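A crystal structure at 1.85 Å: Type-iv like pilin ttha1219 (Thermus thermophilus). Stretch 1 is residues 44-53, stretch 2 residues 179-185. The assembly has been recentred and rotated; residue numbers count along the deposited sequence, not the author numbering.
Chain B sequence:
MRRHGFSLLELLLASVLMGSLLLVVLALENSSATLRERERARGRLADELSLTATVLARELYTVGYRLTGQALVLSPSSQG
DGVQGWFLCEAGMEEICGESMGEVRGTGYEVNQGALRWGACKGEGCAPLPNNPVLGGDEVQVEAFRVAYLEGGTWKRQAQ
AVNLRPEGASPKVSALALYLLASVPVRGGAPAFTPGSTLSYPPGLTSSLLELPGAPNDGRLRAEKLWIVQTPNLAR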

# COMPACT_ATOMS: atom_id res chain seq x y z
N ARG B 44 -4.00 -15.74 5.82
CA ARG B 44 -2.80 -14.97 5.71
C ARG B 44 -2.48 -14.51 4.26
O ARG B 44 -2.17 -13.34 4.01
CB ARG B 44 -1.64 -15.78 6.31
CG ARG B 44 -0.33 -15.08 6.27
CD ARG B 44 0.79 -15.93 6.86
NE ARG B 44 2.07 -15.28 6.72
CZ ARG B 44 3.23 -15.87 6.92
NH1 ARG B 44 3.25 -17.12 7.32
NH2 ARG B 44 4.36 -15.21 6.79
N LEU B 45 -2.60 -15.43 3.32
CA LEU B 45 -2.33 -15.11 1.92
C LEU B 45 -3.38 -14.15 1.34
O LEU B 45 -3.01 -13.16 0.67
CB LEU B 45 -2.24 -16.41 1.10
CG LEU B 45 -1.88 -16.19 -0.34
CD1 LEU B 45 -0.55 -15.49 -0.48
CD2 LEU B 45 -1.80 -17.56 -1.05
N ALA B 46 -4.67 -14.39 1.63
CA ALA B 46 -5.70 -13.45 1.25
C ALA B 46 -5.42 -12.03 1.78
O ALA B 46 -5.58 -11.05 1.04
CB ALA B 46 -7.09 -13.88 1.74
N ASP B 47 -4.96 -11.93 3.02
CA ASP B 47 -4.65 -10.60 3.63
C ASP B 47 -3.50 -9.96 2.92
O ASP B 47 -3.48 -8.72 2.66
CB ASP B 47 -4.36 -10.71 5.13
CG ASP B 47 -5.59 -11.00 5.94
OD1 ASP B 47 -6.76 -10.89 5.44
OD2 ASP B 47 -5.38 -11.36 7.12
N GLU B 48 -2.56 -10.78 2.47
CA GLU B 48 -1.43 -10.20 1.73
C GLU B 48 -1.83 -9.72 0.34
O GLU B 48 -1.26 -8.77 -0.19
CB GLU B 48 -0.32 -11.19 1.52
CG GLU B 48 0.98 -10.54 1.19
CD GLU B 48 2.15 -11.54 1.15
OE1 GLU B 48 1.95 -12.80 1.31
OE2 GLU B 48 3.29 -11.03 1.00
N LEU B 49 -2.68 -10.47 -0.32
CA LEU B 49 -3.22 -10.06 -1.61
C LEU B 49 -4.05 -8.76 -1.43
O LEU B 49 -3.99 -7.88 -2.35
CB LEU B 49 -4.08 -11.12 -2.25
CG LEU B 49 -3.37 -12.39 -2.69
CD1 LEU B 49 -4.32 -13.39 -3.26
CD2 LEU B 49 -2.26 -12.12 -3.72
N SER B 50 -4.79 -8.64 -0.36
CA SER B 50 -5.56 -7.38 -0.10
C SER B 50 -4.63 -6.16 0.09
O SER B 50 -4.90 -5.14 -0.47
CB SER B 50 -6.50 -7.50 1.09
OG SER B 50 -7.47 -8.51 0.70
N LEU B 51 -3.51 -6.34 0.80
CA LEU B 51 -2.53 -5.29 0.94
C LEU B 51 -2.00 -4.90 -0.45
O LEU B 51 -1.82 -3.71 -0.74
CB LEU B 51 -1.40 -5.74 1.86
CG LEU B 51 -1.71 -5.79 3.36
CD1 LEU B 51 -0.57 -6.49 4.08
CD2 LEU B 51 -1.85 -4.40 3.91
N THR B 52 -1.69 -5.91 -1.26
CA THR B 52 -1.09 -5.70 -2.57
C THR B 52 -2.05 -4.94 -3.43
O THR B 52 -1.70 -3.96 -4.11
CB THR B 52 -0.72 -7.08 -3.23
OG1 THR B 52 0.22 -7.75 -2.41
CG2 THR B 52 -0.10 -6.91 -4.57
N ALA B 53 -3.32 -5.32 -3.37
CA ALA B 53 -4.30 -4.58 -4.16
C ALA B 53 -4.48 -3.13 -3.72
O ALA B 53 -4.65 -2.25 -4.59
CB ALA B 53 -5.65 -5.28 -4.07
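Stretch 2, residues 179-185: YLLASVP

Residues 179-184 form an extended strand that lies across the helix of residues 44-53, running roughly against it: the two N-to-C directions make an angle of 144°, and the axes approach to 9.7 Å, a spacing that leaves room for a single layer of side chains between them. Because the directions oppose, the start of the helix meets the end of the strand. The nearest CA pairs set the register, Leu45 CA to Val184 CA at 7.9 Å and Leu49 CA to Leu180 CA at 7.5 Å, so Leu45 lies beside the end of the strand and Leu49 beside Leu180, near the start of stretch 2.

Arg44 opens the stretch without touching the strand. Leu45, next along, makes the broadest contact. Its CA-to-CB bond points toward the strand, and the side chain (chi1 t, chi2 p) touches three successive residues there. Leu45 CD1 packs against Ala182 CB at 4.2 Å, and Leu45 CD2 lies 3.7 Å from Ala182 O, 4.2 Å from Ser183 CA and 4.1 Å from Val184 CG2. Ser183 contributes backbone here, since its CA-to-CB bond points away from the helix.

Ala46 and Asp47 are out of reach of the strand. Glu48 has its CA-to-CB bond directed toward the strand, yet its side chain makes no contact with stretch 2. One turn after Leu45, Leu49 takes up the packing with chi1 m and chi2 t. Leu49 CD2 sits 4.1 Å from Leu180 CB and 4.2 Å from Ala182 CB. Ala182 thus touches both leucines through its CB.

Ser50 and Leu51 again fall out of reach. Thr52 then brings Thr52 CG2 to 3.6 Å from Leu180 CD1, the shortest contact between the stretches. Thr52 OG1 donates a hydrogen bond to Glu48 O at 2.9 Å, so the hydroxyl is satisfied within the helix while the methyl meets the leucine. The CA-to-CB bond of Ala53 points sideways, and the residue ends the stretch without a close contact.

The contact uses one face of each element. The helix offers Leu45, Leu49 and Thr52, spaced by four and then three; the strand offers alternate residues, Leu180, Ala182 and Val184, whose CA-to-CB bonds all point toward the helix, while those of Leu181 and Ser183 point away. No hydrogen bond crosses between the stretches. Each helix NH from Glu48 to Ala53 is bonded to the carbonyl four residues earlier, and the 315 Å² buried in total, both sides summed, comes chiefly from apolar packing.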

# COMPACT_ATOMS: atom_id res chain seq x y z
N TYR B 179 -5.92 -8.77 -11.58
CA TYR B 179 -6.09 -10.11 -11.01
C TYR B 179 -4.74 -10.67 -10.60
O TYR B 179 -3.80 -10.61 -11.34
CB TYR B 179 -6.74 -11.05 -12.05
CG TYR B 179 -6.80 -12.47 -11.60
CD1 TYR B 179 -7.85 -12.94 -10.82
CD2 TYR B 179 -5.79 -13.39 -11.96
CE1 TYR B 179 -7.91 -14.25 -10.39
CE2 TYR B 179 -5.83 -14.71 -11.55
CZ TYR B 179 -6.92 -15.15 -10.79
OH TYR B 179 -6.94 -16.40 -10.35
N LEU B 180 -4.70 -11.23 -9.37
CA LEU B 180 -3.57 -11.97 -8.89
C LEU B 180 -4.01 -13.37 -8.42
O LEU B 180 -5.10 -13.52 -7.79
CB LEU B 180 -2.93 -11.24 -7.71
CG LEU B 180 -2.13 -9.98 -8.02
CD1 LEU B 180 -1.84 -9.21 -6.74
CD2 LEU B 180 -0.84 -10.42 -8.71
N LEU B 181 -3.22 -14.37 -8.80
CA LEU B 181 -3.30 -15.72 -8.23
C LEU B 181 -1.95 -16.00 -7.60
O LEU B 181 -0.91 -15.81 -8.21
CB LEU B 181 -3.60 -16.73 -9.30
CG LEU B 181 -3.62 -18.17 -8.89
CD1 LEU B 181 -4.77 -18.50 -7.99
CD2 LEU B 181 -3.66 -19.07 -10.14
N ALA B 182 -1.97 -16.48 -6.36
CA ALA B 182 -0.75 -16.81 -5.66
C ALA B 182 -0.95 -18.13 -4.94
O ALA B 182 -2.07 -18.54 -4.61
CB ALA B 182 -0.32 -15.73 -4.69
N SER B 183 0.18 -18.76 -4.65
CA SER B 183 0.21 -20.01 -3.87
C SER B 183 1.29 -20.01 -2.84
O SER B 183 2.34 -19.36 -2.98
CB SER B 183 0.39 -21.24 -4.79
OG SER B 183 1.72 -21.30 -5.35
N VAL B 184 1.06 -20.82 -1.83
CA VAL B 184 2.04 -21.07 -0.77
C VAL B 184 1.90 -22.49 -0.26
O VAL B 184 0.80 -23.08 -0.30
CB VAL B 184 1.82 -20.15 0.50
CG1 VAL B 184 2.17 -18.72 0.27
CG2 VAL B 184 0.42 -20.28 1.05
N PRO B 185 2.99 -23.06 0.28
CA PRO B 185 2.86 -24.39 0.91
C PRO B 185 2.05 -24.34 2.18
O PRO B 185 2.07 -23.31 2.86
CB PRO B 185 4.30 -24.78 1.25
CG PRO B 185 5.18 -23.77 0.62
CD PRO B 185 4.35 -22.53 0.37